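Local coordinates for protein alpha-1,6-mannanase (Bacteroides thetaiotaomicron, PDB 4V1S) that probably hydrolyses alpha-1,6-mannosidic linkages of mannans as a family 76 glycoside hydrolase, apparently serving polysaccharide utilisation by a gut symbiont, at residues A[242-247]-A[260-265]; A[267-272]-A[315-320]. All blocks are in the same frame, centred on the assembly; numbering follows the deposited sequence. Where two conformers were deposited one is given.

In the fold
Contacts 1 and 2 share helix 264-281 and follow one another along the chain, their centres 12 Å apart. Contact 1 is peripheral, about 17 Å from the chain centre to its own, and partly buried; it joins the turn and following residues at 242-247 to the segment leading into that helix, by a salt bridge and two bridging waters. Contact 2 lies deeper, about 8 Å between the same kinds of centre, and all its touching residues are buried; there the helix packs on helix 313-330 through van der Waals contacts. The two meet directly, Tyr265 stacking on Phe315 and Ser264 packing against helix 313-330.

Contact 1: residues A[242-247]-A[260-265]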
ATOM      1  N   LYS A 242      15.587   9.975  14.878  1.00 18.95           N
ATOM      2  CA  LYS A 242      15.869  11.393  14.685  1.00 21.91           C
ATOM      3  C   LYS A 242      17.152  11.650  13.905  1.00 22.21           C
ATOM      4  O   LYS A 242      17.316  12.729  13.352  1.00 26.14           O
ATOM      5  CB  LYS A 242      15.958  12.102  16.045  1.00 26.64           C
ATOM      6  N   SER A 243      18.064  10.679  13.862  1.00 20.50           N
ATOM      7  CA  SER A 243      19.349  10.879  13.174  1.00 21.93           C
ATOM      8  C   SER A 243      19.217  10.902  11.644  1.00 20.49           C
ATOM      9  O   SER A 243      20.041  11.524  10.965  1.00 25.04           O
ATOM     10  CB  SER A 243      20.367   9.822  13.590  1.00 26.52           C
ATOM     11  OG  SER A 243      20.099   8.552  13.010  1.00 26.90           O
ATOM     12  N   ASP A 244      18.204  10.221  11.100  1.00 17.47           N
ATOM     13  CA  ASP A 244      18.004  10.217   9.639  1.00 17.84           C
ATOM     14  C   ASP A 244      16.559  10.371   9.193  1.00 17.37           C
ATOM     15  O   ASP A 244      16.281  10.338   8.000  1.00 18.58           O
ATOM     16  CB  ASP A 244      18.615   8.972   9.001  1.00 19.63           C
ATOM     17  CG  ASP A 244      17.955   7.687   9.458  1.00 16.80           C
ATOM     18  OD1 ASP A 244      16.994   7.732  10.274  1.00 16.90           O
ATOM     19  OD2 ASP A 244      18.430   6.617   9.025  1.00 19.79           O
ATOM     20  N   ASN A 245      15.645  10.573  10.146  1.00 17.71           N
ATOM     21  CA  ASN A 245      14.225  10.729   9.862  1.00 15.71           C
ATOM     22  C   ASN A 245      13.598   9.524   9.181  1.00 14.00           C
ATOM     23  O   ASN A 245      12.559   9.636   8.555  1.00 16.27           O
ATOM     24  CB  ASN A 245      13.942  12.012   9.098  1.00 18.25           C
ATOM     25  CG  ASN A 245      14.032  13.216   9.999  1.00 19.14           C
ATOM     26  OD1 ASN A 245      13.191  13.395  10.886  1.00 21.27           O
ATOM     27  ND2 ASN A 245      15.075  14.014   9.821  1.00 24.31           N
ATOM     28  N   LEU A 246      14.219   8.369   9.364  1.00 13.96           N
ATOM     29  CA  LEU A 246      13.623   7.118   8.908  1.00 13.43           C
ATOM     30  C   LEU A 246      12.952   6.401  10.072  1.00 12.66           C
ATOM     31  O   LEU A 246      13.142   6.758  11.229  1.00 15.85           O
ATOM     32  CB  LEU A 246      14.662   6.231   8.233  1.00 14.31           C
ATOM     33  CG  LEU A 246      15.225   6.845   6.944  1.00 14.26           C
ATOM     34  CD1 LEU A 246      16.215   5.900   6.286  1.00 15.44           C
ATOM     35  CD2 LEU A 246      14.135   7.264   5.960  1.00 15.79           C
ATOM     36  N   LEU A 247      12.136   5.413   9.731  1.00 12.40           N
ATOM     37  CA  LEU A 247      11.296   4.727  10.717  1.00 14.83           C
ATOM     38  C   LEU A 247      11.835   3.349  11.044  1.00 13.79           C
ATOM     39  O   LEU A 247      12.119   2.547  10.144  1.00 13.97           O
ATOM     40  CB  LEU A 247       9.859   4.560  10.188  1.00 14.54           C
ATOM     41  CG  LEU A 247       8.892   5.748  10.195  1.00 14.82           C
ATOM     42  CD1 LEU A 247       8.536   6.220  11.605  1.00 14.91           C
ATOM     43  CD2 LEU A 247       9.397   6.914   9.360  1.00 17.03           C
ATOM     44  N   THR A 260      15.007  -2.249  14.980  1.00 17.43           N
ATOM     45  CA  THR A 260      15.479  -1.091  14.234  1.00 17.12           C
ATOM     46  C   THR A 260      15.624  -1.317  12.725  1.00 16.28           C
ATOM     47  O   THR A 260      16.101  -0.429  12.033  1.00 18.11           O
ATOM     48  CB  THR A 260      16.807  -0.587  14.791  1.00 20.67           C
ATOM     49  OG1 THR A 260      17.785  -1.625  14.715  1.00 23.40           O
ATOM     50  CG2 THR A 260      16.659  -0.158  16.237  1.00 22.56           C
ATOM     51  N   GLN A 261      15.192  -2.474  12.214  1.00 15.95           N
ATOM     52  CA  GLN A 261      15.144  -2.680  10.760  1.00 17.60           C
ATOM     53  C   GLN A 261      14.372  -1.560  10.086  1.00 16.01           C
ATOM     54  O   GLN A 261      13.230  -1.278  10.438  1.00 15.87           O
ATOM     55  CB  GLN A 261      14.512  -4.013  10.397  1.00 20.46           C
ATOM     56  CG  GLN A 261      14.317  -4.240   8.906  1.00 23.86           C
ATOM     57  CD  GLN A 261      15.628  -4.427   8.152  1.00 27.52           C
ATOM     58  OE1 GLN A 261      16.560  -5.092   8.651  1.00 37.20           O
ATOM     59  NE2 GLN A 261      15.709  -3.873   6.933  1.00 28.16           N
ATOM     60  N   LYS A 262      15.018  -0.928   9.112  1.00 16.26           N
ATOM     61  CA  LYS A 262      14.391   0.137   8.334  1.00 14.10           C
ATOM     62  C   LYS A 262      13.910  -0.401   7.000  1.00 15.16           C
ATOM     63  O   LYS A 262      14.703  -0.910   6.208  1.00 16.57           O
ATOM     64  CB  LYS A 262      15.372   1.272   8.115  1.00 13.46           C
ATOM     65  CG  LYS A 262      15.555   2.066   9.403  1.00 15.77           C
ATOM     66  CD  LYS A 262      16.655   3.076   9.349  1.00 16.30           C
ATOM     67  CE  LYS A 262      16.747   3.774  10.694  1.00 16.10           C
ATOM     68  NZ  LYS A 262      18.006   4.550  10.820  1.00 17.24           N
ATOM     69  N   TRP A 263      12.611  -0.244   6.764  1.00 14.16           N
ATOM     70  CA  TRP A 263      11.989  -0.639   5.519  1.00 13.59           C
ATOM     71  C   TRP A 263      11.416   0.584   4.834  1.00 13.07           C
ATOM     72  O   TRP A 263      10.804   1.448   5.485  1.00 13.69           O
ATOM     73  CB  TRP A 263      10.822  -1.621   5.756  1.00 13.21           C
ATOM     74  CG  TRP A 263      11.253  -2.940   6.311  1.00 15.33           C
ATOM     75  CD1 TRP A 263      10.888  -3.464   7.476  1.00 17.55           C
ATOM     76  CD2 TRP A 263      12.072  -3.924   5.654  1.00 16.66           C
ATOM     77  NE1 TRP A 263      11.467  -4.701   7.653  1.00 21.37           N
ATOM     78  CE2 TRP A 263      12.194  -5.012   6.528  1.00 18.81           C
ATOM     79  CE3 TRP A 263      12.727  -3.977   4.417  1.00 15.31           C
ATOM     80  CZ2 TRP A 263      12.934  -6.155   6.205  1.00 20.77           C
ATOM     81  CZ3 TRP A 263      13.458  -5.095   4.080  1.00 16.01           C
ATOM     82  CH2 TRP A 263      13.554  -6.186   4.980  1.00 18.19           C
ATOM     83  N   SER A 264      11.479   0.571   3.513  1.00 12.43           N
ATOM     84  CA  SER A 264      10.984   1.691   2.720  1.00 11.59           C
ATOM     85  C   SER A 264       9.518   2.051   2.960  1.00 12.81           C
ATOM     86  O   SER A 264       9.203   3.237   3.046  1.00 13.70           O
ATOM     87  CB  SER A 264      11.243   1.458   1.218  1.00 13.15           C
ATOM     88  OG  SER A 264      10.633   0.260   0.777  1.00 12.77           O
ATOM     89  N   TYR A 265       8.631   1.057   3.059  1.00 11.72           N
ATOM     90  CA  TYR A 265       7.226   1.329   3.178  1.00 11.26           C
ATOM     91  C   TYR A 265       6.810   1.937   4.520  1.00 12.59           C
ATOM     92  O   TYR A 265       5.798   2.599   4.613  1.00 11.84           O
ATOM     93  CB  TYR A 265       6.389   0.101   2.854  1.00 11.70           C
ATOM     94  CG  TYR A 265       6.222  -0.967   3.928  1.00 12.18           C
ATOM     95  CD1 TYR A 265       7.276  -1.335   4.804  1.00 13.45           C
ATOM     96  CD2 TYR A 265       5.022  -1.651   4.042  1.00 12.46           C
ATOM     97  CE1 TYR A 265       7.118  -2.321   5.760  1.00 14.61           C
ATOM     98  CE2 TYR A 265       4.842  -2.629   4.994  1.00 12.89           C
ATOM     99  CZ  TYR A 265       5.885  -2.975   5.854  1.00 14.10           C
ATOM    100  OH  TYR A 265       5.685  -3.944   6.795  1.00 15.35           O
TER
HETATM  101  O   HOH W   1      12.036   3.375   7.452  1.00 14.10           O
HETATM  102  O   HOH W   2      11.164   0.145   9.322  1.00 15.29           O
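Asp244 and Lys262 meet tip to tip in a salt bridge, with Lys262 NZ 2.8 Å from Asp244 OD2. The ammonium approaches on the syn side of that oxygen, 24° out of the carboxylate plane. The lysine chain is extended beyond CG, and its last torsion (chi4 167°) sets NZ at the carboxylate. The second oxygen has a different task: Asp244 OD1 accepts the backbone N-H of Leu246 at 3.0 Å, from above the carboxylate plane, closing an Asx turn. An alanine in place of Asp244 would probably cost the Lys262 ammonium one of its carboxylate partners and the turn its side-chain acceptor.

Apolar packing accompanies the ion pair. The lysine shaft crosses the Leu246 side chain at about a right angle, Lys262 CD resting 3.9 Å from Leu246 CB, while the leucine also touches helix 284-301 through Ser296, Ser297 and Lys300.

Between the backbones, water does the joining. Leu247 O receives a hydrogen bond from each of two waters: one also donates to Trp263 O at 3.0 Å, and the other donates to Gln261 O at 2.7 Å while accepting from Trp263 N at 3.0 Å. Trp263 itself is the N-cap residue of helix 264-281.

With Asp241 as a second salt-bridge partner, Lys262 NZ is paired with two carboxylates, which would be expected to favour its charged form; the turn and the helix entrance are thus tied by charge, and the backbones by water.

Contact 2: residues A[267-272]-A[315-320]; sequences AGFMIR and FAFSII
Two helices of the alpha-helical GH76 fold, assigned to the six-hairpin clan, pack here at close quarters: the axes of segments 267-272 and 315-320 approach to 8.2 Å, with their N-to-C directions 33° apart. The closest CA pair is Gly268 CA and Ser318 CA, 4.9 Å apart. The missing side chain matters, since a CB at Gly268 would point toward the serine and, with the hydroxyl as modelled in this conformer, probably come too close to it.

Ile319, in the conformer given, adds the methyl end of its side chain, CD1 lying 4.0 Å from Gly268 CA; its CB points away from the opposing helix, and CD1 returns to it. Farther along the interface Phe269 and Phe317 cross obliquely, CZ to CZ at 4.0 Å. Phe269 CZ lies at the edge of the Phe317 ring, near its plane, so the rings do not stack face to face. Phe86 and Trp147 extend the aromatic cluster, meeting Phe317 and Phe269 respectively edge-to-face.

Although Ser318 OG faces Gly268 CA at 3.7 Å, its hydrogen bond stays within its own helix. In the same conformer, OG stands between the backbone N and the carbonyl carbon (chi1 64°) and donates to Phe315 O at 2.8 Å, nearly in line with that carbonyl (169°), and the same oxygen also accepts from Ser318 N.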
ATOM      1  N   ALA A 267       8.663   4.286   6.016  1.00 12.21           N
ATOM      2  CA  ALA A 267       8.850   5.707   5.636  1.00 14.44           C
ATOM      3  C   ALA A 267       7.735   6.198   4.697  1.00 12.68           C
ATOM      4  O   ALA A 267       7.119   7.239   4.945  1.00 13.92           O
ATOM      5  CB  ALA A 267      10.219   5.933   5.017  1.00 14.57           C
ATOM      6  N   GLY A 268       7.461   5.432   3.642  1.00 12.57           N
ATOM      7  CA  GLY A 268       6.554   5.895   2.602  1.00 12.57           C
ATOM      8  C   GLY A 268       5.133   6.118   3.090  1.00 12.69           C
ATOM      9  O   GLY A 268       4.533   7.132   2.807  1.00 13.19           O
ATOM     10  N   PHE A 269       4.571   5.165   3.822  1.00 13.37           N
ATOM     11  CA  PHE A 269       3.224   5.356   4.304  1.00  9.84           C
ATOM     12  C   PHE A 269       3.141   6.488   5.353  1.00 11.50           C
ATOM     13  O   PHE A 269       2.123   7.152   5.417  1.00 11.46           O
ATOM     14  CB  PHE A 269       2.610   4.085   4.875  1.00 10.83           C
ATOM     15  CG  PHE A 269       2.045   3.141   3.826  1.00 10.55           C
ATOM     16  CD1 PHE A 269       0.838   3.438   3.197  1.00 10.76           C
ATOM     17  CD2 PHE A 269       2.644   1.918   3.564  1.00 11.66           C
ATOM     18  CE1 PHE A 269       0.287   2.575   2.282  1.00 12.05           C
ATOM     19  CE2 PHE A 269       2.078   1.043   2.658  1.00 11.01           C
ATOM     20  CZ  PHE A 269       0.903   1.377   2.032  1.00 10.58           C
ATOM     21  N   MET A 270       4.211   6.735   6.113  1.00 10.61           N
ATOM     22  CA  MET A 270       4.255   7.908   6.985  1.00 11.99           C
ATOM     23  C   MET A 270       4.297   9.216   6.190  1.00 12.37           C
ATOM     24  O   MET A 270       3.555  10.135   6.498  1.00 11.97           O
ATOM     25  CB  MET A 270       5.390   7.852   8.014  1.00 13.56           C
ATOM     26  CG  MET A 270       5.257   6.737   9.069  1.00 12.01           C
ATOM     27  SD  MET A 270       3.795   6.835  10.133  1.00 12.76           S
ATOM     28  CE  MET A 270       4.311   8.196  11.162  1.00 13.07           C
ATOM     29  N   ILE A 271       5.091   9.250   5.130  1.00 13.54           N
ATOM     30  CA  ILE A 271       5.157  10.413   4.253  1.00 12.68           C
ATOM     31  C   ILE A 271       3.748  10.719   3.697  1.00 12.76           C
ATOM     32  O   ILE A 271       3.280  11.863   3.747  1.00 14.25           O
ATOM     33  CB  ILE A 271       6.189  10.209   3.127  1.00 11.61           C
ATOM     34  CG1 ILE A 271       7.604  10.200   3.684  1.00 14.19           C
ATOM     35  CG2 ILE A 271       6.055  11.298   2.063  1.00 12.76           C
ATOM     36  CD1 ILE A 271       8.579   9.484   2.744  1.00 13.33           C
ATOM     37  N   ARG A 272       3.078   9.711   3.132  1.00 12.91           N
ATOM     38  CA  ARG A 272       1.770   9.953   2.548  1.00 11.38           C
ATOM     39  C   ARG A 272       0.803  10.503   3.613  1.00 11.80           C
ATOM     40  O   ARG A 272       0.000  11.415   3.355  1.00 13.73           O
ATOM     41  CB  ARG A 272       1.218   8.678   1.924  1.00 11.17           C
ATOM     42  CG  ARG A 272       2.069   8.125   0.806  1.00 12.64           C
ATOM     43  CD  ARG A 272       1.296   7.123  -0.035  1.00 14.60           C
ATOM     44  NE  ARG A 272       0.341   7.872  -0.838  1.00 15.65           N
ATOM     45  CZ  ARG A 272      -0.762   7.406  -1.396  1.00 17.33           C
ATOM     46  NH1 ARG A 272      -1.116   6.129  -1.279  1.00 18.80           N
ATOM     47  NH2 ARG A 272      -1.520   8.248  -2.100  1.00 26.56           N
ATOM     48  N   PHE A 315       7.196  -3.192  -0.858  1.00  9.87           N
ATOM     49  CA  PHE A 315       7.513  -2.098   0.069  1.00 10.28           C
ATOM     50  C   PHE A 315       7.861  -0.812  -0.680  1.00 10.76           C
ATOM     51  O   PHE A 315       7.333   0.269  -0.388  1.00 11.34           O
ATOM     52  CB  PHE A 315       8.693  -2.430   0.991  1.00 10.97           C
ATOM     53  CG  PHE A 315       8.411  -3.478   2.025  1.00 12.54           C
ATOM     54  CD1 PHE A 315       7.117  -3.884   2.363  1.00 12.78           C
ATOM     55  CD2 PHE A 315       9.496  -4.031   2.742  1.00 14.67           C
ATOM     56  CE1 PHE A 315       6.938  -4.820   3.368  1.00 12.78           C
ATOM     57  CE2 PHE A 315       9.306  -4.984   3.737  1.00 14.46           C
ATOM     58  CZ  PHE A 315       8.021  -5.410   4.027  1.00 12.95           C
ATOM     59  N   ALA A 316       8.748  -0.937  -1.663  1.00 11.56           N
ATOM     60  CA  ALA A 316       9.386   0.252  -2.280  1.00 13.93           C
ATOM     61  C   ALA A 316       8.437   1.090  -3.127  1.00 11.99           C
ATOM     62  O   ALA A 316       8.676   2.257  -3.306  1.00 11.85           O
ATOM     63  CB  ALA A 316      10.594  -0.137  -3.113  1.00 15.11           C
ATOM     64  N   PHE A 317       7.342   0.471  -3.599  1.00 11.17           N
ATOM     65  CA  PHE A 317       6.304   1.175  -4.369  1.00 11.30           C
ATOM     66  C   PHE A 317       5.801   2.374  -3.590  1.00 11.53           C
ATOM     67  O   PHE A 317       5.332   3.384  -4.197  1.00 13.68           O
ATOM     68  CB  PHE A 317       5.136   0.230  -4.728  1.00 11.17           C
ATOM     69  CG  PHE A 317       4.182   0.082  -3.597  1.00  9.67           C
ATOM     70  CD1 PHE A 317       4.454  -0.708  -2.520  1.00 10.86           C
ATOM     71  CD2 PHE A 317       3.134   0.991  -3.506  1.00  9.96           C
ATOM     72  CE1 PHE A 317       3.620  -0.699  -1.414  1.00 11.23           C
ATOM     73  CE2 PHE A 317       2.276   0.988  -2.421  1.00 12.51           C
ATOM     74  CZ  PHE A 317       2.550   0.152  -1.363  1.00 10.94           C
ATOM     75  N   SER A 318       5.877   2.298  -2.244  1.00 11.96           N
ATOM     76  CA  SER A 318       5.369   3.411  -1.405  0.50 11.22           C
ATOM     77  C   SER A 318       6.182   4.695  -1.571  1.00 12.02           C
ATOM     78  O   SER A 318       5.651   5.794  -1.391  1.00 12.41           O
ATOM     79  CB  SER A 318       5.285   3.028   0.073  0.50 11.84           C
ATOM     80  OG  SER A 318       6.549   2.760   0.619  0.50 14.11           O
ATOM     81  N   ILE A 319       7.456   4.560  -1.937  1.00 12.93           N
ATOM     82  CA  ILE A 319       8.276   5.744  -2.216  0.50 12.87           C
ATOM     83  C   ILE A 319       7.788   6.387  -3.519  1.00 12.20           C
ATOM     84  O   ILE A 319       7.693   7.623  -3.628  1.00 13.32           O
ATOM     85  CB  ILE A 319       9.771   5.392  -2.282  0.50 13.45           C
ATOM     86  CG1 ILE A 319      10.240   4.825  -0.926  0.50 16.34           C
ATOM     87  CG2 ILE A 319      10.601   6.600  -2.721  0.50 15.29           C
ATOM     88  CD1 ILE A 319       9.863   5.642   0.297  0.50 17.82           C
ATOM     89  N   ILE A 320       7.437   5.552  -4.507  1.00 11.86           N
ATOM     90  CA  ILE A 320       6.903   6.077  -5.765  1.00 11.14           C
ATOM     91  C   ILE A 320       5.561   6.766  -5.533  1.00 12.02           C
ATOM     92  O   ILE A 320       5.335   7.878  -6.046  1.00 12.78           O
ATOM     93  CB  ILE A 320       6.796   4.979  -6.833  1.00 10.57           C
ATOM     94  CG1 ILE A 320       8.151   4.296  -7.056  1.00 13.33           C
ATOM     95  CG2 ILE A 320       6.252   5.566  -8.133  1.00 12.87           C
ATOM     96  CD1 ILE A 320       8.148   3.198  -8.123  1.00 15.33           C
TER